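Local coordinates for protein FimX (Pseudomonas aeruginosa PAO1, PDB 3HV8) that is an EAL-domain protein that holds the ligand C2E in a pocket at one end of a TIM-barrel-like fold, at residues A[32-40]-A[50-58]; A[80-91]-A[107-118]. All coordinates share one frame; numbering follows the deposited sequence. Where two conformers were deposited one is given.

Contact 1 (A[32-40]-A[50-58]). With C2E (9,9'-[(2R,3R,3aS,5S,7aR,9R,10R,10aS,12S,14aR)-3,5,10,12-tetrahydroxy-5,12-dioxidooctahydro-2H,7H-difuro[3,2-d:3',2'-j][1,3,7,9,2,8]tetraoxadiphosphacyclododecine-2,9-diyl]bis(2-amino-1,9-dihydro-6H-purin-6-one)), chain B.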
loop_
_atom_site.group_PDB
_atom_site.type_symbol
_atom_site.label_atom_id
_atom_site.label_comp_id
_atom_site.label_asym_id
_atom_site.label_seq_id
_atom_site.Cartn_x
_atom_site.Cartn_y
_atom_site.Cartn_z
ATOM N N SER A 32 -3.937 20.541 -3.995
ATOM C CA SER A 32 -5.350 20.271 -3.764
ATOM C C SER A 32 -5.612 18.774 -3.660
ATOM O O SER A 32 -6.534 18.238 -4.285
ATOM C CB SER A 32 -6.231 20.901 -4.836
ATOM O OG SER A 32 -7.559 21.024 -4.352
ATOM N N PHE A 33 -4.773 18.127 -2.866
ATOM C CA PHE A 33 -4.920 16.721 -2.479
ATOM C C PHE A 33 -4.716 16.637 -0.978
ATOM O O PHE A 33 -4.123 17.535 -0.352
ATOM C CB PHE A 33 -3.872 15.826 -3.153
ATOM C CG PHE A 33 -4.033 15.691 -4.640
ATOM C CD1 PHE A 33 -4.880 14.729 -5.177
ATOM C CD2 PHE A 33 -3.323 16.513 -5.511
ATOM C CE1 PHE A 33 -5.015 14.590 -6.536
ATOM C CE2 PHE A 33 -3.461 16.375 -6.879
ATOM C CZ PHE A 33 -4.314 15.399 -7.397
ATOM N N ARG A 34 -5.172 15.545 -0.383
ATOM C CA ARG A 34 -4.942 15.320 1.029
ATOM C C ARG A 34 -4.521 13.867 1.226
ATOM O O ARG A 34 -5.099 12.962 0.615
ATOM C CB ARG A 34 -6.212 15.606 1.812
ATOM C CG ARG A 34 -6.131 15.256 3.289
ATOM C CD ARG A 34 -7.377 15.725 4.025
ATOM N NE ARG A 34 -7.532 17.174 3.921
ATOM C CZ ARG A 34 -8.696 17.811 3.972
ATOM N NH1 ARG A 34 -8.726 19.134 3.867
ATOM N NH2 ARG A 34 -9.826 17.133 4.123
ATOM N N LEU A 35 -3.520 13.638 2.070
ATOM C CA LEU A 35 -3.164 12.281 2.477
ATOM C C LEU A 35 -3.896 11.889 3.754
ATOM O O LEU A 35 -3.934 12.653 4.734
ATOM C CB LEU A 35 -1.660 12.161 2.698
ATOM C CG LEU A 35 -0.791 12.484 1.487
ATOM C CD1 LEU A 35 0.680 12.286 1.787
ATOM C CD2 LEU A 35 -1.216 11.644 0.283
ATOM N N LEU A 36 -4.469 10.686 3.749
ATOM C CA LEU A 36 -4.978 10.063 4.958
ATOM C C LEU A 36 -4.076 8.874 5.307
ATOM O O LEU A 36 -3.344 8.359 4.451
ATOM C CB LEU A 36 -6.413 9.578 4.756
ATOM C CG LEU A 36 -7.401 10.603 4.193
ATOM C CD1 LEU A 36 -8.775 9.936 4.045
ATOM C CD2 LEU A 36 -7.471 11.841 5.103
ATOM N N PHE A 37 -4.162 8.433 6.560
ATOM C CA PHE A 37 -3.276 7.425 7.120
ATOM C C PHE A 37 -4.101 6.399 7.848
ATOM O O PHE A 37 -4.940 6.750 8.672
ATOM C CB PHE A 37 -2.290 8.102 8.072
ATOM C CG PHE A 37 -1.503 9.198 7.416
ATOM C CD1 PHE A 37 -0.341 8.910 6.720
ATOM C CD2 PHE A 37 -1.945 10.509 7.464
ATOM C CE1 PHE A 37 0.371 9.909 6.080
ATOM C CE2 PHE A 37 -1.237 11.517 6.830
ATOM C CZ PHE A 37 -0.075 11.214 6.142
ATOM N N GLN A 38 -3.895 5.126 7.532
ATOM C CA GLN A 38 -4.608 4.062 8.225
ATOM C C GLN A 38 -3.613 3.105 8.852
ATOM O O GLN A 38 -2.820 2.479 8.149
ATOM C CB GLN A 38 -5.563 3.318 7.285
ATOM C CG GLN A 38 -6.371 2.254 8.029
ATOM C CD GLN A 38 -7.399 1.564 7.172
ATOM O OE1 GLN A 38 -7.309 1.548 5.940
ATOM N NE2 GLN A 38 -8.404 0.981 7.822
ATOM N N PRO A 39 -3.654 2.966 10.181
ATOM C CA PRO A 39 -2.615 2.172 10.846
ATOM C C PRO A 39 -2.686 0.703 10.467
ATOM O O PRO A 39 -3.766 0.156 10.200
ATOM C CB PRO A 39 -2.914 2.375 12.344
ATOM C CG PRO A 39 -4.377 2.703 12.372
ATOM C CD PRO A 39 -4.609 3.553 11.140
ATOM N N VAL A 40 -1.507 0.083 10.414
ATOM C CA VAL A 40 -1.350 -1.343 10.176
ATOM C C VAL A 40 -0.759 -1.912 11.464
ATOM O O VAL A 40 0.307 -1.488 11.912
ATOM C CB VAL A 40 -0.421 -1.609 8.945
ATOM C CG1 VAL A 40 -0.194 -3.088 8.731
ATOM C CG2 VAL A 40 -1.026 -0.976 7.675
ATOM N N ASN A 50 3.364 1.482 11.846
ATOM C CA ASN A 50 3.103 1.415 10.412
ATOM C C ASN A 50 1.788 2.094 10.050
ATOM O O ASN A 50 0.769 1.864 10.718
ATOM C CB ASN A 50 3.046 -0.047 9.941
ATOM C CG ASN A 50 4.349 -0.818 10.192
ATOM O OD1 ASN A 50 4.390 -1.748 10.987
ATOM N ND2 ASN A 50 5.395 -0.432 9.505
ATOM N N TYR A 51 1.786 2.902 8.985
ATOM C CA TYR A 51 0.535 3.405 8.414
ATOM C C TYR A 51 0.527 3.245 6.908
ATOM O O TYR A 51 1.570 3.409 6.247
ATOM C CB TYR A 51 0.372 4.901 8.666
ATOM C CG TYR A 51 0.175 5.334 10.098
ATOM C CD1 TYR A 51 -1.103 5.552 10.609
ATOM C CD2 TYR A 51 1.260 5.574 10.918
ATOM C CE1 TYR A 51 -1.289 5.982 11.911
ATOM C CE2 TYR A 51 1.087 6.013 12.219
ATOM C CZ TYR A 51 -0.195 6.208 12.705
ATOM O OH TYR A 51 -0.368 6.651 14.005
ATOM N N GLU A 52 -0.641 2.951 6.359
ATOM C CA GLU A 52 -0.865 3.051 4.924
ATOM C C GLU A 52 -1.316 4.451 4.572
ATOM O O GLU A 52 -2.173 5.032 5.250
ATOM C CB GLU A 52 -1.928 2.045 4.477
ATOM C CG GLU A 52 -2.179 2.068 2.983
ATOM C CD GLU A 52 -3.262 1.104 2.565
ATOM O OE1 GLU A 52 -4.024 0.617 3.436
ATOM O OE2 GLU A 52 -3.337 0.800 1.355
ATOM N N VAL A 53 -0.727 4.991 3.515
ATOM C CA VAL A 53 -1.108 6.284 2.961
ATOM C C VAL A 53 -2.213 6.097 1.904
ATOM O O VAL A 53 -2.105 5.247 1.015
ATOM C CB VAL A 53 0.109 6.967 2.317
ATOM C CG1 VAL A 53 -0.285 8.276 1.657
ATOM C CG2 VAL A 53 1.211 7.196 3.376
ATOM N N LEU A 54 -3.284 6.871 2.031
ATOM C CA LEU A 54 -4.402 6.834 1.089
ATOM C C LEU A 54 -4.699 8.237 0.597
ATOM O O LEU A 54 -4.727 9.193 1.385
ATOM C CB LEU A 54 -5.644 6.228 1.740
ATOM C CG LEU A 54 -5.481 4.773 2.192
ATOM C CD1 LEU A 54 -6.576 4.363 3.163
ATOM C CD2 LEU A 54 -5.427 3.818 1.008
ATOM N N LEU A 55 -4.919 8.366 -0.702
ATOM C CA LEU A 55 -5.036 9.679 -1.345
ATOM C C LEU A 55 -6.475 10.162 -1.513
ATOM O O LEU A 55 -7.345 9.393 -1.892
ATOM C CB LEU A 55 -4.410 9.611 -2.735
ATOM C CG LEU A 55 -4.446 10.921 -3.522
ATOM C CD1 LEU A 55 -3.611 11.985 -2.822
ATOM C CD2 LEU A 55 -3.944 10.684 -4.927
ATOM N N ARG A 56 -6.724 11.436 -1.238
ATOM C CA ARG A 56 -8.004 12.038 -1.586
ATOM C C ARG A 56 -7.740 13.289 -2.406
ATOM O O ARG A 56 -6.827 14.055 -2.109
ATOM C CB ARG A 56 -8.797 12.425 -0.337
ATOM C CG ARG A 56 -9.091 11.278 0.612
ATOM C CD ARG A 56 -10.065 10.292 -0.034
ATOM N NE ARG A 56 -10.413 9.183 0.850
ATOM C CZ ARG A 56 -9.852 7.976 0.798
ATOM N NH1 ARG A 56 -8.887 7.732 -0.088
ATOM N NH2 ARG A 56 -10.241 7.027 1.646
ATOM N N LEU A 57 -8.514 13.485 -3.463
ATOM C CA LEU A 57 -8.493 14.745 -4.196
ATOM C C LEU A 57 -9.377 15.740 -3.437
ATOM O O LEU A 57 -10.398 15.362 -2.880
ATOM C CB LEU A 57 -9.005 14.522 -5.618
ATOM C CG LEU A 57 -9.446 15.745 -6.424
ATOM C CD1 LEU A 57 -8.253 16.601 -6.800
ATOM C CD2 LEU A 57 -10.195 15.291 -7.690
ATOM N N LEU A 58 -8.967 17.006 -3.381
ATOM C CA LEU A 58 -9.826 18.015 -2.764
ATOM C C LEU A 58 -10.445 18.795 -3.906
ATOM O O LEU A 58 -9.733 19.391 -4.708
ATOM C CB LEU A 58 -9.019 18.925 -1.832
ATOM C CG LEU A 58 -8.354 18.250 -0.624
ATOM C CD1 LEU A 58 -7.512 19.291 0.113
ATOM C CD2 LEU A 58 -9.357 17.609 0.323
HETATM P P1 C2E B . -6.951 -0.523 -1.792
HETATM O O2P C2E B . -5.986 -1.783 -1.604
HETATM O O1P C2E B . -8.293 -1.068 -2.081
HETATM O "O5'" C2E B . -7.170 0.346 -0.473
HETATM C "C5'" C2E B . -8.126 -0.139 0.490
HETATM C "C4'" C2E B . -9.521 0.509 0.358
HETATM O "O4'" C2E B . -10.367 0.002 1.419
HETATM C "C3'" C2E B . -9.321 1.987 0.668
HETATM O "O3'" C2E B . -10.198 2.767 -0.157
HETATM C "C2'" C2E B . -9.641 2.109 2.177
HETATM O "O2'" C2E B . -10.147 3.377 2.550
HETATM C "C1'" C2E B . -10.719 1.036 2.327
HETATM N N9 C2E B . -10.834 0.466 3.661
HETATM C C8 C2E B . -9.910 0.525 4.677
HETATM N N7 C2E B . -10.289 -0.255 5.663
HETATM C C5 C2E B . -11.482 -0.830 5.329
HETATM C C6 C2E B . -12.348 -1.729 5.990
HETATM O O6 C2E B . -12.091 -2.221 7.091
HETATM N N1 C2E B . -13.475 -2.064 5.345
HETATM C C2 C2E B . -13.779 -1.565 4.116
HETATM N N2 C2E B . -14.947 -1.959 3.518
HETATM N N3 C2E B . -12.983 -0.729 3.490
HETATM C C4 C2E B . -11.839 -0.358 4.067
HETATM P P11 C2E B . -9.567 4.067 -0.866
HETATM O O21 C2E B . -10.727 4.793 -1.644
HETATM O O11 C2E B . -8.837 4.903 0.108
HETATM O O5A C2E B . -8.488 3.482 -1.870
HETATM C C5A C2E B . -8.922 2.630 -2.938
HETATM C C4A C2E B . -7.763 2.315 -3.880
HETATM O O4A C2E B . -7.272 3.538 -4.451
HETATM C C3A C2E B . -6.545 1.681 -3.206
HETATM O O3A C2E B . -6.636 0.264 -3.125
HETATM C C2A C2E B . -5.452 2.016 -4.223
HETATM O O2A C2E B . -5.554 1.153 -5.368
HETATM C C1A C2E B . -5.887 3.408 -4.696
HETATM N N91 C2E B . -5.175 4.413 -3.917
HETATM C C81 C2E B . -5.539 4.994 -2.735
HETATM N N71 C2E B . -4.614 5.845 -2.389
HETATM C C51 C2E B . -3.652 5.904 -3.358
HETATM C C61 C2E B . -2.466 6.638 -3.564
HETATM O O61 C2E B . -1.986 7.402 -2.717
HETATM N N11 C2E B . -1.803 6.380 -4.722
HETATM C C21 C2E B . -2.241 5.475 -5.650
HETATM N N21 C2E B . -1.489 5.246 -6.768
HETATM N N31 C2E B . -3.324 4.768 -5.463
HETATM C C41 C2E B . -4.031 4.986 -4.348
HETATM O O HOH W 1 -6.723 0.492 3.522
HETATM O O HOH W 2 2.693 -1.590 12.880
#

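Contact 2 (A[80-91]-A[107-118]). With C2E (9,9'-[(2R,3R,3aS,5S,7aR,9R,10R,10aS,12S,14aR)-3,5,10,12-tetrahydroxy-5,12-dioxidooctahydro-2H,7H-difuro[3,2-d:3',2'-j][1,3,7,9,2,8]tetraoxadiphosphacyclododecine-2,9-diyl]bis(2-amino-1,9-dihydro-6H-purin-6-one)), chain B.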
loop_
_atom_site.group_PDB
_atom_site.type_symbol
_atom_site.label_atom_id
_atom_site.label_comp_id
_atom_site.label_asym_id
_atom_site.label_seq_id
_atom_site.Cartn_x
_atom_site.Cartn_y
_atom_site.Cartn_z
ATOM N N ALA A 80 -0.800 10.039 -14.118
ATOM C CA ALA A 80 -0.679 9.097 -13.000
ATOM C C ALA A 80 0.695 9.145 -12.333
ATOM O O ALA A 80 0.796 9.048 -11.106
ATOM C CB ALA A 80 -1.025 7.657 -13.445
ATOM N N GLU A 81 1.748 9.307 -13.128
ATOM C CA GLU A 81 3.083 9.407 -12.563
ATOM C C GLU A 81 3.215 10.649 -11.698
ATOM O O GLU A 81 3.760 10.599 -10.597
ATOM C CB GLU A 81 4.142 9.420 -13.663
ATOM C CG GLU A 81 4.145 8.175 -14.563
ATOM C CD GLU A 81 3.298 8.335 -15.820
ATOM O OE1 GLU A 81 2.352 9.151 -15.824
ATOM O OE2 GLU A 81 3.586 7.632 -16.814
ATOM N N LYS A 82 2.692 11.773 -12.187
ATOM C CA LYS A 82 2.730 13.017 -11.416
ATOM C C LYS A 82 1.971 12.908 -10.097
ATOM O O LYS A 82 2.413 13.422 -9.077
ATOM C CB LYS A 82 2.176 14.189 -12.236
ATOM C CG LYS A 82 3.206 14.846 -13.129
ATOM C CD LYS A 82 2.700 16.180 -13.652
ATOM C CE LYS A 82 2.449 16.120 -15.144
ATOM N NZ LYS A 82 3.734 15.934 -15.871
ATOM N N ILE A 83 0.812 12.256 -10.101
ATOM C CA ILE A 83 0.090 12.038 -8.858
ATOM C C ILE A 83 0.913 11.195 -7.884
ATOM O O ILE A 83 1.032 11.532 -6.700
ATOM C CB ILE A 83 -1.289 11.378 -9.119
ATOM C CG1 ILE A 83 -2.231 12.393 -9.777
ATOM C CG2 ILE A 83 -1.867 10.809 -7.833
ATOM C CD1 ILE A 83 -3.572 11.804 -10.208
ATOM N N ASP A 84 1.514 10.120 -8.381
ATOM C CA ASP A 84 2.352 9.292 -7.523
ATOM C C ASP A 84 3.540 10.086 -6.954
ATOM O O ASP A 84 3.870 9.938 -5.782
ATOM C CB ASP A 84 2.853 8.045 -8.274
ATOM C CG ASP A 84 1.778 6.976 -8.441
ATOM O OD1 ASP A 84 0.719 7.042 -7.769
ATOM O OD2 ASP A 84 2.008 6.070 -9.260
ATOM N N ARG A 85 4.170 10.936 -7.763
ATOM C CA ARG A 85 5.287 11.726 -7.242
ATOM C C ARG A 85 4.807 12.684 -6.153
ATOM O O ARG A 85 5.518 12.893 -5.171
ATOM C CB ARG A 85 5.985 12.531 -8.348
ATOM C CG ARG A 85 6.482 11.719 -9.551
ATOM C CD ARG A 85 7.667 10.818 -9.258
ATOM N NE ARG A 85 8.169 10.156 -10.474
ATOM C CZ ARG A 85 9.133 10.642 -11.259
ATOM N NH1 ARG A 85 9.517 9.972 -12.342
ATOM N NH2 ARG A 85 9.717 11.799 -10.964
ATOM N N TRP A 86 3.611 13.257 -6.313
ATOM C CA TRP A 86 3.050 14.151 -5.292
ATOM C C TRP A 86 2.867 13.376 -3.984
ATOM O O TRP A 86 3.235 13.845 -2.905
ATOM C CB TRP A 86 1.702 14.746 -5.755
ATOM C CG TRP A 86 1.206 15.828 -4.859
ATOM C CD1 TRP A 86 1.390 17.183 -5.035
ATOM C CD2 TRP A 86 0.463 15.684 -3.643
ATOM N NE1 TRP A 86 0.811 17.870 -4.007
ATOM C CE2 TRP A 86 0.248 16.985 -3.126
ATOM C CE3 TRP A 86 -0.024 14.584 -2.922
ATOM C CZ2 TRP A 86 -0.450 17.216 -1.936
ATOM C CZ3 TRP A 86 -0.716 14.814 -1.738
ATOM C CH2 TRP A 86 -0.916 16.123 -1.253
ATOM N N VAL A 87 2.314 12.171 -4.077
ATOM C CA VAL A 87 2.079 11.373 -2.890
ATOM C C VAL A 87 3.384 10.997 -2.219
ATOM O O VAL A 87 3.521 11.130 -1.008
ATOM C CB VAL A 87 1.282 10.098 -3.230
ATOM C CG1 VAL A 87 1.246 9.153 -2.018
ATOM C CG2 VAL A 87 -0.145 10.453 -3.707
ATOM N N ILE A 88 4.347 10.538 -3.018
ATOM C CA ILE A 88 5.630 10.096 -2.486
ATOM C C ILE A 88 6.380 11.271 -1.873
ATOM O O ILE A 88 6.924 11.157 -0.785
ATOM C CB ILE A 88 6.492 9.445 -3.568
ATOM C CG1 ILE A 88 5.813 8.160 -4.079
ATOM C CG2 ILE A 88 7.899 9.131 -3.042
ATOM C CD1 ILE A 88 6.401 7.647 -5.388
ATOM N N LEU A 89 6.408 12.399 -2.568
ATOM C CA LEU A 89 7.119 13.565 -2.051
ATOM C C LEU A 89 6.566 13.987 -0.697
ATOM O O LEU A 89 7.314 14.290 0.252
ATOM C CB LEU A 89 7.008 14.714 -3.049
ATOM C CG LEU A 89 7.866 15.919 -2.728
ATOM C CD1 LEU A 89 9.326 15.534 -2.930
ATOM C CD2 LEU A 89 7.475 17.085 -3.621
ATOM N N ASN A 90 5.247 14.005 -0.585
ATOM C CA ASN A 90 4.602 14.417 0.645
ATOM C C ASN A 90 4.680 13.374 1.745
ATOM O O ASN A 90 4.782 13.705 2.920
ATOM C CB ASN A 90 3.179 14.874 0.364
ATOM C CG ASN A 90 3.158 16.238 -0.256
ATOM O OD1 ASN A 90 2.993 16.392 -1.477
ATOM N ND2 ASN A 90 3.417 17.242 0.564
ATOM N N SER A 91 4.674 12.108 1.361
ATOM C CA SER A 91 4.853 11.050 2.343
ATOM C C SER A 91 6.231 11.168 2.968
ATOM O O SER A 91 6.370 11.084 4.198
ATOM C CB SER A 91 4.693 9.686 1.683
ATOM O OG SER A 91 3.333 9.494 1.337
ATOM N N LEU A 107 5.779 4.058 6.338
ATOM C CA LEU A 107 4.604 4.339 5.503
ATOM C C LEU A 107 4.531 3.400 4.315
ATOM O O LEU A 107 5.538 3.175 3.635
ATOM C CB LEU A 107 4.620 5.778 4.996
ATOM C CG LEU A 107 4.479 6.883 6.044
ATOM C CD1 LEU A 107 4.445 8.241 5.343
ATOM C CD2 LEU A 107 3.214 6.664 6.900
ATOM N N PHE A 108 3.336 2.865 4.082
ATOM C CA PHE A 108 3.027 2.038 2.918
ATOM C C PHE A 108 2.385 2.929 1.870
ATOM O O PHE A 108 1.332 3.543 2.128
ATOM C CB PHE A 108 2.057 0.913 3.309
ATOM C CG PHE A 108 2.689 -0.185 4.133
ATOM C CD1 PHE A 108 2.838 -1.461 3.594
ATOM C CD2 PHE A 108 3.116 0.047 5.425
ATOM C CE1 PHE A 108 3.411 -2.485 4.338
ATOM C CE2 PHE A 108 3.695 -0.970 6.172
ATOM C CZ PHE A 108 3.838 -2.242 5.621
ATOM N N VAL A 109 3.026 3.038 0.706
ATOM C CA VAL A 109 2.623 4.001 -0.309
ATOM C C VAL A 109 2.319 3.283 -1.610
ATOM O O VAL A 109 3.150 2.520 -2.118
ATOM C CB VAL A 109 3.749 5.040 -0.540
ATOM C CG1 VAL A 109 3.402 5.985 -1.697
ATOM C CG2 VAL A 109 4.040 5.807 0.744
ATOM N N HIS A 110 1.138 3.524 -2.167
ATOM C CA HIS A 110 0.718 2.906 -3.415
ATOM C C HIS A 110 1.479 3.440 -4.621
ATOM O O HIS A 110 1.836 4.631 -4.673
ATOM C CB HIS A 110 -0.765 3.184 -3.654
ATOM C CG HIS A 110 -1.686 2.440 -2.743
ATOM N ND1 HIS A 110 -1.960 1.096 -2.898
ATOM C CD2 HIS A 110 -2.414 2.853 -1.681
ATOM C CE1 HIS A 110 -2.819 0.719 -1.969
ATOM N NE2 HIS A 110 -3.107 1.764 -1.214
ATOM N N LEU A 111 1.713 2.558 -5.592
ATOM C CA LEU A 111 2.193 2.957 -6.912
ATOM C C LEU A 111 1.184 2.543 -7.976
ATOM O O LEU A 111 0.712 1.393 -7.987
ATOM C CB LEU A 111 3.540 2.304 -7.221
ATOM C CG LEU A 111 4.695 2.768 -6.347
ATOM C CD1 LEU A 111 5.955 1.991 -6.747
ATOM C CD2 LEU A 111 4.926 4.291 -6.431
ATOM N N SER A 112 0.865 3.450 -8.889
ATOM C CA SER A 112 0.050 3.084 -10.047
ATOM C C SER A 112 0.876 2.297 -11.066
ATOM O O SER A 112 2.110 2.294 -11.020
ATOM C CB SER A 112 -0.511 4.338 -10.731
ATOM O OG SER A 112 0.531 5.049 -11.372
ATOM N N SER A 113 0.192 1.643 -12.003
ATOM C CA SER A 113 0.901 0.911 -13.045
ATOM C C SER A 113 1.769 1.839 -13.892
ATOM O O SER A 113 2.796 1.420 -14.421
ATOM C CB SER A 113 -0.080 0.142 -13.928
ATOM O OG SER A 113 -0.901 1.045 -14.661
ATOM N N ALA A 114 1.360 3.093 -14.034
ATOM C CA ALA A 114 2.172 4.036 -14.795
ATOM C C ALA A 114 3.538 4.215 -14.143
ATOM O O ALA A 114 4.559 4.232 -14.827
ATOM C CB ALA A 114 1.448 5.367 -14.939
ATOM N N SER A 115 3.574 4.304 -12.817
ATOM C CA SER A 115 4.854 4.436 -12.131
ATOM C C SER A 115 5.711 3.175 -12.265
ATOM O O SER A 115 6.935 3.261 -12.325
ATOM C CB SER A 115 4.667 4.836 -10.668
ATOM O OG SER A 115 4.221 6.181 -10.580
ATOM N N LEU A 116 5.084 2.003 -12.326
ATOM C CA LEU A 116 5.855 0.776 -12.542
ATOM C C LEU A 116 6.642 0.870 -13.832
ATOM O O LEU A 116 7.788 0.427 -13.914
ATOM C CB LEU A 116 4.945 -0.444 -12.625
ATOM C CG LEU A 116 4.257 -0.864 -11.343
ATOM C CD1 LEU A 116 3.378 -2.086 -11.587
ATOM C CD2 LEU A 116 5.297 -1.156 -10.269
ATOM N N GLN A 117 6.008 1.444 -14.846
ATOM C CA GLN A 117 6.613 1.508 -16.171
ATOM C C GLN A 117 7.554 2.698 -16.392
ATOM O O GLN A 117 8.106 2.868 -17.479
ATOM C CB GLN A 117 5.504 1.540 -17.220
ATOM C CG GLN A 117 4.635 0.300 -17.209
ATOM C CD GLN A 117 3.523 0.386 -18.226
ATOM O OE1 GLN A 117 2.483 0.991 -17.970
ATOM N NE2 GLN A 117 3.734 -0.218 -19.392
ATOM N N ASP A 118 7.731 3.522 -15.364
ATOM C CA ASP A 118 8.429 4.805 -15.495
ATOM C C ASP A 118 9.902 4.626 -15.149
ATOM O O ASP A 118 10.247 4.473 -13.987
ATOM C CB ASP A 118 7.772 5.801 -14.535
ATOM C CG ASP A 118 8.350 7.202 -14.628
ATOM O OD1 ASP A 118 7.827 8.090 -13.911
ATOM O OD2 ASP A 118 9.311 7.428 -15.398
HETATM P P1 C2E B . -6.951 -0.523 -1.792
HETATM O O2P C2E B . -5.986 -1.783 -1.604
HETATM O O1P C2E B . -8.293 -1.068 -2.081
HETATM O "O5'" C2E B . -7.170 0.346 -0.473
HETATM C "C5'" C2E B . -8.126 -0.139 0.490
HETATM C "C4'" C2E B . -9.521 0.509 0.358
HETATM O "O4'" C2E B . -10.367 0.002 1.419
HETATM C "C3'" C2E B . -9.321 1.987 0.668
HETATM O "O3'" C2E B . -10.198 2.767 -0.157
HETATM C "C2'" C2E B . -9.641 2.109 2.177
HETATM O "O2'" C2E B . -10.147 3.377 2.550
HETATM C "C1'" C2E B . -10.719 1.036 2.327
HETATM N N9 C2E B . -10.834 0.466 3.661
HETATM C C8 C2E B . -9.910 0.525 4.677
HETATM N N7 C2E B . -10.289 -0.255 5.663
HETATM C C5 C2E B . -11.482 -0.830 5.329
HETATM C C6 C2E B . -12.348 -1.729 5.990
HETATM O O6 C2E B . -12.091 -2.221 7.091
HETATM N N1 C2E B . -13.475 -2.064 5.345
HETATM C C2 C2E B . -13.779 -1.565 4.116
HETATM N N2 C2E B . -14.947 -1.959 3.518
HETATM N N3 C2E B . -12.983 -0.729 3.490
HETATM C C4 C2E B . -11.839 -0.358 4.067
HETATM P P11 C2E B . -9.567 4.067 -0.866
HETATM O O21 C2E B . -10.727 4.793 -1.644
HETATM O O11 C2E B . -8.837 4.903 0.108
HETATM O O5A C2E B . -8.488 3.482 -1.870
HETATM C C5A C2E B . -8.922 2.630 -2.938
HETATM C C4A C2E B . -7.763 2.315 -3.880
HETATM O O4A C2E B . -7.272 3.538 -4.451
HETATM C C3A C2E B . -6.545 1.681 -3.206
HETATM O O3A C2E B . -6.636 0.264 -3.125
HETATM C C2A C2E B . -5.452 2.016 -4.223
HETATM O O2A C2E B . -5.554 1.153 -5.368
HETATM C C1A C2E B . -5.887 3.408 -4.696
HETATM N N91 C2E B . -5.175 4.413 -3.917
HETATM C C81 C2E B . -5.539 4.994 -2.735
HETATM N N71 C2E B . -4.614 5.845 -2.389
HETATM C C51 C2E B . -3.652 5.904 -3.358
HETATM C C61 C2E B . -2.466 6.638 -3.564
HETATM O O61 C2E B . -1.986 7.402 -2.717
HETATM N N11 C2E B . -1.803 6.380 -4.722
HETATM C C21 C2E B . -2.241 5.475 -5.650
HETATM N N21 C2E B . -1.489 5.246 -6.768
HETATM N N31 C2E B . -3.324 4.768 -5.463
HETATM C C41 C2E B . -4.031 4.986 -4.348
HETATM O O HOH W 3 5.021 5.398 -17.242
HETATM O O HOH W 4 0.846 7.216 -4.971
HETATM O O HOH W 5 6.640 7.820 -11.247
#

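Contact 1 (A[32-40]-A[50-58])
S32 OG donates to L58 O at 2.7 Å, the shortest hydrogen bond between 32-40 and 50-58, and L58 N bonds back to S32 O. Beyond this end, R34 with R56, L36 with L54 and Q38 with E52 each exchange two backbone hydrogen bonds. The strand axes close to 4.3 Å at 146°, evidence of a twisted antiparallel hairpin. On the face carrying L36, L54 and R56, the R56 chain bends at chi2 (-68°), turning its guanidinium edge to C2E O11. R56 NH1 reaches C2E O11 at 2.8 Å, and NH2 bonds to the same oxygen, while L36 CD1 lies over a face of the group. A further bond from R56 NH1 to L55 O, 2.9 Å long, limits the rotation of the guanidinium. The backbone also serves the ligand, L55 N donating to C2E N71 at 3.0 Å, and Q38 NE2 bonds to C2E N7. L58 CD2 sits centrally over the R34 guanidinium, 3.7 Å from CZ, and R34 NH2 forms a salt bridge with E64. On the face carrying F33, L55 and L57, L57 CD1 makes an off-centre CH-pi contact 4.3 Å from the F33 ring centroid, and L55 CD1 touches F33 CD1 at 3.8 Å. This apolar face packs on helix 20-30 through F33 against A27 and L28, and on helix 80-96 through L55 against I83, while strand 105-110 pairs in parallel with 50-58.

Contact 2 (A[80-91]-A[107-118])
D84 with chi1 -76° and S115 with chi1 -71° both set the side chain beside the backbone N, while S112 OG (chi1 70°) stands between its own N and carbonyl carbon; the serine torsions bring both hydroxyls to D84 OD2, and that of D84 also carries OD2 to the backbone N of S112. S115 OG takes the anti lone pair of D84 OD2 at 2.6 Å. S112 N meets D84 OD2 from the syn side, 25° out of the carboxylate plane, and S112 OG approaches from above that plane. So gripped, the carboxylate turns OD1 to the ligand, D84 OD1 accepting from C2E N21 at 3.0 Å. A water bridges OD1, H110 O and C2E N11. Helix 80-91 runs nearly antiparallel to strand 107-110, its axis 9.1 Å away, as expected of the helix in a beta-alpha-beta crossover linking parallel strands 49-58 and 105-110. Apolar side chains make up much of the interface: V87 CG1 meets V109 CG1 at 3.8 Å, and the I88 and L111 side chains cross at about a right angle, with CD1 of I88 on CD2 of L111. S112 is also the N-cap of helix 113-116, its OG accepting weakly from S115 N. The H110 ring lays one face against C2E C2A. Further along, R85 NH1 forms a salt bridge with D118 OD1 at 3.0 Å, and D118 OD2 caps G120 N.

In the fold
Both contacts are buried, with no fully exposed residue among those that touch, and their centres lie about 13 Å apart. They meet in one sheet, where strands 49-58 and 105-110 are neighbours: Y51 O and F108 N, 2.8 Å apart, probably form one of the hydrogen bonds joining them. Contact 1 pairs strand with strand, so backbone bonds dominate; contact 2 sets a helix against a strand end and the short helix 113-116, with side chains doing most of the work. The same ligand touches both, but contact 1 supplies donors to a phosphate oxygen and to ring nitrogens, whereas contact 2 supplies a carboxylate acceptor. F33 packing on W86 ties the two again away from the pocket.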